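Local coordinates for putative hydroxymethylglutaryl-CoA synthase (Streptococcus mutans, PDB 3SQZ), which probably catalyses, as a thiolase-fold enzyme, the condensation of acetyl-CoA with acetoacetyl-CoA to give hydroxymethylglutaryl-CoA, and binds coenzyme A, at residues 47-52 against 373-378. Numbering follows the deposited sequence.
Sequences SQYVLN and RTPLSV
Tyr49 and Val50 pair with Thr374 and Pro375 as neighbouring parallel strands in a small three-stranded mixed sheet, separate from the large central sheet of this thiolase-fold enzyme. Strand 49-52 is the middle one, with 75-78 antiparallel on its other edge. Its pairing with 374-375 brings a strand from the C-terminal part of the chain against one near the N terminus. Three backbone hydrogen bonds set the register: Thr374 N to Gln48 O, Val50 N to Thr374 O and Leu376 N to Val50 O, each 2.9 Å. Gln48 O also accepts from a water, at 3.2 Å, that donates to Thr374 OG1 as well, and beyond the last bond a second water links Asn52 N to Leu376 O.

On the face carrying Tyr49 and Thr374, Leu376 lies obliquely against the tyrosine, with CD1 3.7 Å from Tyr49 CB and CD2 equally near Tyr49 CD1. The tyrosine hydroxyl is hydrogen-bonded to the backbone N of Gln403, whose OE1 is hydrogen-bonded to Thr374 OG1. Farther along, Leu51 CD1 meets Val378 CG2, just where helix 378-385 begins.

Across the sheet, on the Val50 and Pro375 face, Val50 CG1 reaches the proline CA at 3.6 Å. The Arg373 side chain crosses that of Val50 at about a right angle; a bend at chi3 (-60°) turns its end so that the guanidinium lies over the valine. Leu370 O accepts from NE, and NH1 is bonded to Gln307 O and to Ser77 OG of the third strand, which limits the rotation of the flat group. One guanidinium face lies on a methyl, Val50 CG2, which sits 3.6 Å from Arg373 CZ and is offset toward the rim.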
ATOM      1  N   SER A  47     -10.425   0.458  -5.815  1.00  9.79           N
ATOM      2  CA  SER A  47     -11.347   0.176  -6.899  1.00  9.78           C
ATOM      3  C   SER A  47     -12.788   0.443  -6.456  1.00  9.56           C
ATOM      4  O   SER A  47     -13.053   0.790  -5.295  1.00 10.48           O
ATOM      5  CB  SER A  47     -11.175  -1.265  -7.361  1.00 11.82           C
ATOM      6  OG  SER A  47     -11.276  -2.132  -6.253  1.00 13.55           O
ATOM      7  N   GLN A  48     -13.721   0.286  -7.389  1.00  9.87           N
ATOM      8  CA  GLN A  48     -15.105   0.693  -7.163  1.00 10.14           C
ATOM      9  C   GLN A  48     -16.028  -0.456  -6.760  1.00  9.48           C
ATOM     10  O   GLN A  48     -17.232  -0.258  -6.638  1.00 10.57           O
ATOM     11  CB  GLN A  48     -15.656   1.383  -8.414  1.00 11.41           C
ATOM     12  CG  GLN A  48     -14.808   2.540  -8.914  1.00 11.70           C
ATOM     13  CD  GLN A  48     -14.626   3.646  -7.893  1.00 12.73           C
ATOM     14  OE1 GLN A  48     -13.509   4.139  -7.681  1.00 14.49           O
ATOM     15  NE2 GLN A  48     -15.714   4.063  -7.277  1.00 13.53           N
ATOM     16  N   TYR A  49     -15.458  -1.639  -6.552  1.00  9.74           N
ATOM     17  CA  TYR A  49     -16.222  -2.845  -6.231  1.00  9.57           C
ATOM     18  C   TYR A  49     -15.677  -3.482  -4.959  1.00  9.16           C
ATOM     19  O   TYR A  49     -14.497  -3.331  -4.628  1.00  9.72           O
ATOM     20  CB  TYR A  49     -16.116  -3.871  -7.360  1.00 10.29           C
ATOM     21  CG  TYR A  49     -16.628  -3.404  -8.694  1.00 10.73           C
ATOM     22  CD1 TYR A  49     -17.971  -3.530  -9.037  1.00 11.00           C
ATOM     23  CD2 TYR A  49     -15.761  -2.847  -9.620  1.00 12.65           C
ATOM     24  CE1 TYR A  49     -18.431  -3.117 -10.270  1.00 12.29           C
ATOM     25  CE2 TYR A  49     -16.212  -2.426 -10.856  1.00 13.80           C
ATOM     26  CZ  TYR A  49     -17.546  -2.564 -11.179  1.00 13.21           C
ATOM     27  OH  TYR A  49     -17.975  -2.141 -12.423  1.00 14.71           O
ATOM     28  N   VAL A  50     -16.533  -4.232  -4.271  1.00  9.54           N
ATOM     29  CA  VAL A  50     -16.144  -4.890  -3.038  1.00  9.66           C
ATOM     30  C   VAL A  50     -16.703  -6.306  -2.999  1.00  9.59           C
ATOM     31  O   VAL A  50     -17.821  -6.557  -3.454  1.00 10.71           O
ATOM     32  CB  VAL A  50     -16.608  -4.071  -1.794  1.00 10.36           C
ATOM     33  CG1 VAL A  50     -18.131  -3.860  -1.780  1.00 11.00           C
ATOM     34  CG2 VAL A  50     -16.127  -4.709  -0.504  1.00 10.83           C
ATOM     35  N   LEU A  51     -15.895  -7.227  -2.480  1.00  9.80           N
ATOM     36  CA  LEU A  51     -16.319  -8.585  -2.183  1.00 10.57           C
ATOM     37  C   LEU A  51     -16.402  -8.710  -0.668  1.00 10.21           C
ATOM     38  O   LEU A  51     -15.402  -8.564   0.039  1.00 10.77           O
ATOM     39  CB  LEU A  51     -15.322  -9.597  -2.746  1.00 11.36           C
ATOM     40  CG  LEU A  51     -15.602 -11.057  -2.398  1.00 12.34           C
ATOM     41  CD1 LEU A  51     -16.915 -11.546  -3.011  1.00 14.01           C
ATOM     42  CD2 LEU A  51     -14.443 -11.927  -2.861  1.00 13.54           C
ATOM     43  N   ASN A  52     -17.603  -8.963  -0.166  1.00 11.16           N
ATOM     44  CA  ASN A  52     -17.783  -9.128   1.266  1.00 12.72           C
ATOM     45  C   ASN A  52     -17.349 -10.537   1.678  1.00 11.90           C
ATOM     46  O   ASN A  52     -17.697 -11.520   1.020  1.00 13.29           O
ATOM     47  CB  ASN A  52     -19.223  -8.791   1.660  1.00 14.99           C
ATOM     48  CG  ASN A  52     -19.502  -7.293   1.582  1.00 17.77           C
ATOM     49  OD1 ASN A  52     -18.621  -6.472   1.849  1.00 19.74           O
ATOM     50  ND2 ASN A  52     -20.722  -6.932   1.205  1.00 20.16           N
ATOM     51  N   ARG A 373     -18.548   1.486  -2.537  1.00  9.37           N
ATOM     52  CA  ARG A 373     -18.180   0.443  -3.485  1.00  9.52           C
ATOM     53  C   ARG A 373     -19.370  -0.472  -3.753  1.00  9.47           C
ATOM     54  O   ARG A 373     -20.186  -0.757  -2.859  1.00  9.85           O
ATOM     55  CB  ARG A 373     -17.016  -0.396  -2.953  1.00  9.65           C
ATOM     56  CG  ARG A 373     -15.673   0.320  -2.975  1.00  9.77           C
ATOM     57  CD  ARG A 373     -14.588  -0.472  -2.252  1.00  9.87           C
ATOM     58  NE  ARG A 373     -14.967  -0.684  -0.861  1.00  9.62           N
ATOM     59  CZ  ARG A 373     -14.380  -1.545  -0.035  1.00  8.87           C
ATOM     60  NH1 ARG A 373     -13.344  -2.265  -0.430  1.00  9.93           N
ATOM     61  NH2 ARG A 373     -14.837  -1.682   1.207  1.00 10.04           N
ATOM     62  N   THR A 374     -19.466  -0.946  -4.990  1.00  9.95           N
ATOM     63  CA  THR A 374     -20.538  -1.839  -5.400  1.00 10.37           C
ATOM     64  C   THR A 374     -20.225  -3.267  -4.986  1.00 10.16           C
ATOM     65  O   THR A 374     -19.212  -3.819  -5.405  1.00 10.34           O
ATOM     66  CB  THR A 374     -20.715  -1.740  -6.928  1.00 12.04           C
ATOM     67  OG1 THR A 374     -21.211  -0.436  -7.250  1.00 13.31           O
ATOM     68  CG2 THR A 374     -21.648  -2.819  -7.483  1.00 13.09           C
ATOM     69  N   PRO A 375     -21.098  -3.875  -4.165  1.00 10.33           N
ATOM     70  CA  PRO A 375     -20.825  -5.258  -3.767  1.00 11.49           C
ATOM     71  C   PRO A 375     -21.023  -6.209  -4.939  1.00 12.03           C
ATOM     72  O   PRO A 375     -21.947  -6.048  -5.725  1.00 14.17           O
ATOM     73  CB  PRO A 375     -21.854  -5.529  -2.667  1.00 13.00           C
ATOM     74  CG  PRO A 375     -22.252  -4.168  -2.181  1.00 13.31           C
ATOM     75  CD  PRO A 375     -22.221  -3.302  -3.407  1.00 11.33           C
ATOM     76  N   LEU A 376     -20.151  -7.198  -5.050  1.00 11.32           N
ATOM     77  CA  LEU A 376     -20.252  -8.186  -6.106  1.00 11.13           C
ATOM     78  C   LEU A 376     -20.671  -9.530  -5.555  1.00 11.20           C
ATOM     79  O   LEU A 376     -20.234  -9.930  -4.479  1.00 12.44           O
ATOM     80  CB  LEU A 376     -18.900  -8.363  -6.799  1.00 12.62           C
ATOM     81  CG  LEU A 376     -18.437  -7.169  -7.623  1.00 13.01           C
ATOM     82  CD1 LEU A 376     -16.998  -7.361  -8.101  1.00 14.16           C
ATOM     83  CD2 LEU A 376     -19.373  -6.932  -8.804  1.00 14.28           C
ATOM     84  N   SER A 377     -21.508 -10.242  -6.298  1.00 11.39           N
ATOM     85  CA  SER A 377     -21.714 -11.650  -6.015  1.00 11.51           C
ATOM     86  C   SER A 377     -20.380 -12.363  -6.230  1.00 11.85           C
ATOM     87  O   SER A 377     -19.501 -11.882  -6.952  1.00 11.89           O
ATOM     88  CB  SER A 377     -22.753 -12.236  -6.960  1.00 12.07           C
ATOM     89  OG  SER A 377     -22.259 -12.227  -8.294  1.00 12.44           O
ATOM     90  N   VAL A 378     -20.214 -13.526  -5.622  1.00 12.03           N
ATOM     91  CA  VAL A 378     -19.006 -14.294  -5.868  1.00 12.13           C
ATOM     92  C   VAL A 378     -18.897 -14.621  -7.361  1.00 11.83           C
ATOM     93  O   VAL A 378     -17.818 -14.539  -7.946  1.00 12.58           O
ATOM     94  CB  VAL A 378     -18.926 -15.545  -4.973  1.00 13.06           C
ATOM     95  CG1 VAL A 378     -17.751 -16.426  -5.366  1.00 14.68           C
ATOM     96  CG2 VAL A 378     -18.844 -15.118  -3.506  1.00 13.98           C
TER
HETATM   97  O   HOH W   1     -19.755   1.736  -6.931  1.00 22.55           O
HETATM   98  O   HOH W   2     -19.878  -9.389  -1.810  1.00 13.95           O